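Local coordinates for protein cysteine synthase (Fusobacterium nucleatum subsp. nucleatum, PDB 5Z5C) that probably makes or breaks down L-cysteine, releasing hydrogen sulfide in the latter case, with the help of a pyridoxal 5'-phosphate cofactor, at residues N44-S48 with I49-M53. Sequence-based numbering, arbitrary orientation.
Sequences NLTGS and IKDRM. With PLP (pyridoxal-5'-phosphate), chain G.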
loop_
_atom_site.group_PDB
_atom_site.type_symbol
_atom_site.label_atom_id
_atom_site.label_comp_id
_atom_site.label_asym_id
_atom_site.label_seq_id
_atom_site.Cartn_x
_atom_site.Cartn_y
_atom_site.Cartn_z
ATOM N N ASN B 44 0.442 0.413 -5.652
ATOM C CA ASN B 44 -0.626 0.920 -6.470
ATOM C C ASN B 44 -1.469 1.802 -5.598
ATOM O O ASN B 44 -1.396 1.697 -4.384
ATOM C CB ASN B 44 -1.473 -0.238 -7.028
ATOM C CG ASN B 44 -0.965 -0.723 -8.366
ATOM O OD1 ASN B 44 -0.948 0.059 -9.327
ATOM N ND2 ASN B 44 -0.571 -2.009 -8.456
ATOM N N LEU B 45 -2.318 2.627 -6.205
ATOM C CA LEU B 45 -3.144 3.604 -5.470
ATOM C C LEU B 45 -3.814 3.092 -4.218
ATOM O O LEU B 45 -3.721 3.722 -3.216
ATOM C CB LEU B 45 -4.240 4.209 -6.389
ATOM C CG LEU B 45 -5.135 5.282 -5.793
ATOM C CD1 LEU B 45 -4.329 6.525 -5.428
ATOM C CD2 LEU B 45 -6.244 5.639 -6.769
ATOM N N THR B 46 -4.567 2.000 -4.301
ATOM C CA THR B 46 -5.318 1.472 -3.155
ATOM C C THR B 46 -4.717 0.139 -2.694
ATOM O O THR B 46 -5.336 -0.584 -1.935
ATOM C CB THR B 46 -6.817 1.283 -3.448
ATOM O OG1 THR B 46 -7.045 0.278 -4.453
ATOM C CG2 THR B 46 -7.510 2.639 -3.841
ATOM N N GLY B 47 -3.532 -0.192 -3.187
ATOM C CA GLY B 47 -2.804 -1.391 -2.725
ATOM C C GLY B 47 -3.030 -2.665 -3.534
ATOM O O GLY B 47 -2.606 -3.708 -3.064
ATOM N N SER B 48 -3.696 -2.600 -4.706
ATOM C CA SER B 48 -3.950 -3.828 -5.478
ATOM C C SER B 48 -3.774 -3.700 -6.978
ATOM O O SER B 48 -3.932 -2.631 -7.551
ATOM C CB SER B 48 -5.365 -4.410 -5.208
ATOM O OG SER B 48 -6.370 -3.930 -6.092
ATOM N N ILE B 49 -3.570 -4.854 -7.619
ATOM C CA ILE B 49 -3.628 -4.940 -9.079
ATOM C C ILE B 49 -4.919 -4.357 -9.695
ATOM O O ILE B 49 -4.893 -3.862 -10.826
ATOM C CB ILE B 49 -3.405 -6.413 -9.542
ATOM C CG1 ILE B 49 -3.005 -6.512 -11.036
ATOM C CG2 ILE B 49 -4.619 -7.262 -9.254
ATOM C CD1 ILE B 49 -2.669 -7.944 -11.465
ATOM N N LYS B 50 -6.025 -4.397 -8.960
ATOM C CA LYS B 50 -7.308 -3.897 -9.457
ATOM C C LYS B 50 -7.302 -2.403 -9.793
ATOM O O LYS B 50 -8.099 -1.957 -10.652
ATOM C CB LYS B 50 -8.452 -4.192 -8.499
ATOM C CG LYS B 50 -8.615 -5.666 -8.135
ATOM C CD LYS B 50 -8.946 -6.528 -9.331
ATOM C CE LYS B 50 -8.675 -7.961 -8.985
ATOM N NZ LYS B 50 -9.700 -8.509 -8.058
ATOM N N ASP B 51 -6.376 -1.656 -9.188
ATOM C CA ASP B 51 -6.188 -0.249 -9.549
ATOM C C ASP B 51 -5.818 -0.059 -11.032
ATOM O O ASP B 51 -6.286 0.888 -11.637
ATOM C CB ASP B 51 -5.097 0.416 -8.704
ATOM C CG ASP B 51 -5.460 0.508 -7.231
ATOM O OD1 ASP B 51 -6.571 0.989 -6.919
ATOM O OD2 ASP B 51 -4.625 0.113 -6.393
ATOM N N ARG B 52 -4.976 -0.938 -11.586
ATOM C CA ARG B 52 -4.580 -0.863 -12.988
ATOM C C ARG B 52 -5.824 -1.021 -13.886
ATOM O O ARG B 52 -6.004 -0.306 -14.850
ATOM C CB ARG B 52 -3.639 -1.988 -13.359
ATOM C CG ARG B 52 -2.277 -1.929 -12.687
ATOM C CD ARG B 52 -1.513 -3.170 -13.040
ATOM N NE ARG B 52 -0.164 -3.190 -12.537
ATOM C CZ ARG B 52 0.904 -2.887 -13.252
ATOM N NH1 ARG B 52 0.769 -2.340 -14.457
ATOM N NH2 ARG B 52 2.104 -3.062 -12.738
ATOM N N MET B 53 -6.671 -1.961 -13.485
ATOM C CA MET B 53 -7.850 -2.362 -14.198
ATOM C C MET B 53 -8.941 -1.294 -14.120
ATOM O O MET B 53 -9.539 -0.986 -15.131
ATOM C CB MET B 53 -8.362 -3.672 -13.614
ATOM C CG MET B 53 -9.468 -4.306 -14.423
ATOM S SD MET B 53 -11.134 -3.844 -13.934
ATOM C CE MET B 53 -11.386 -4.965 -12.559
HETATM N N1 PLP G . -6.295 -11.803 -5.835
HETATM C C2 PLP G . -6.860 -10.711 -5.272
HETATM C C2A PLP G . -6.448 -10.210 -3.916
HETATM C C3 PLP G . -7.909 -9.985 -6.010
HETATM O O3 PLP G . -8.502 -8.896 -5.481
HETATM C C4 PLP G . -8.320 -10.485 -7.337
HETATM C C4A PLP G . -9.377 -9.787 -8.102
HETATM C C5 PLP G . -7.630 -11.685 -7.848
HETATM C C6 PLP G . -6.652 -12.280 -7.053
HETATM C C5A PLP G . -8.015 -12.237 -9.206
HETATM O O4P PLP G . -7.728 -11.336 -10.286
HETATM P P PLP G . -8.666 -11.228 -11.596
HETATM O O1P PLP G . -9.948 -10.616 -11.107
HETATM O O2P PLP G . -7.861 -10.394 -12.560
HETATM O O3P PLP G . -8.780 -12.668 -12.057
#
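Both carboxylate oxygens of Asp51 grip the turn that precedes their own helix. Thr46 OG1 donates to Asp51 OD1 at 2.6 Å, on the syn side and 17° out of the carboxylate plane. Thr46 N reaches Asp51 OD2 at 2.8 Å from above that plane, and a weak bond from Ser48 N at 3.3 Å falls on the same oxygen. These donors fix the rotation of the buried carboxylate, which should favour its charged form. A chi1 of 65° folds Thr46 OG1 back over its own backbone, toward the carboxylate. Asn44 CB also packs 3.2 Å from Asp51 OD2. The weak Ser48 N bond belongs to a capping box of Ser48 and Asp51, leading into the helix that runs on through Arg52; Ser48 OG takes Lys50 N at 2.9 Å, while Asp51 N turns back to Ser48 O at 3.1 Å as a backbone bond. The type I turn from Asn44 to Gly47, just before the cap in sequence, carries Thr46 to the carboxylate. Lys50, bent at chi2 and chi4, leads away to the cofactor, where NZ is joined to PLP C4A at 1.3 Å as the internal aldimine. Farther out, Glu41 and Glu168 hold the Arg52 guanidinium in salt bridges, and Thr46 packs on Ile83 and Ala87.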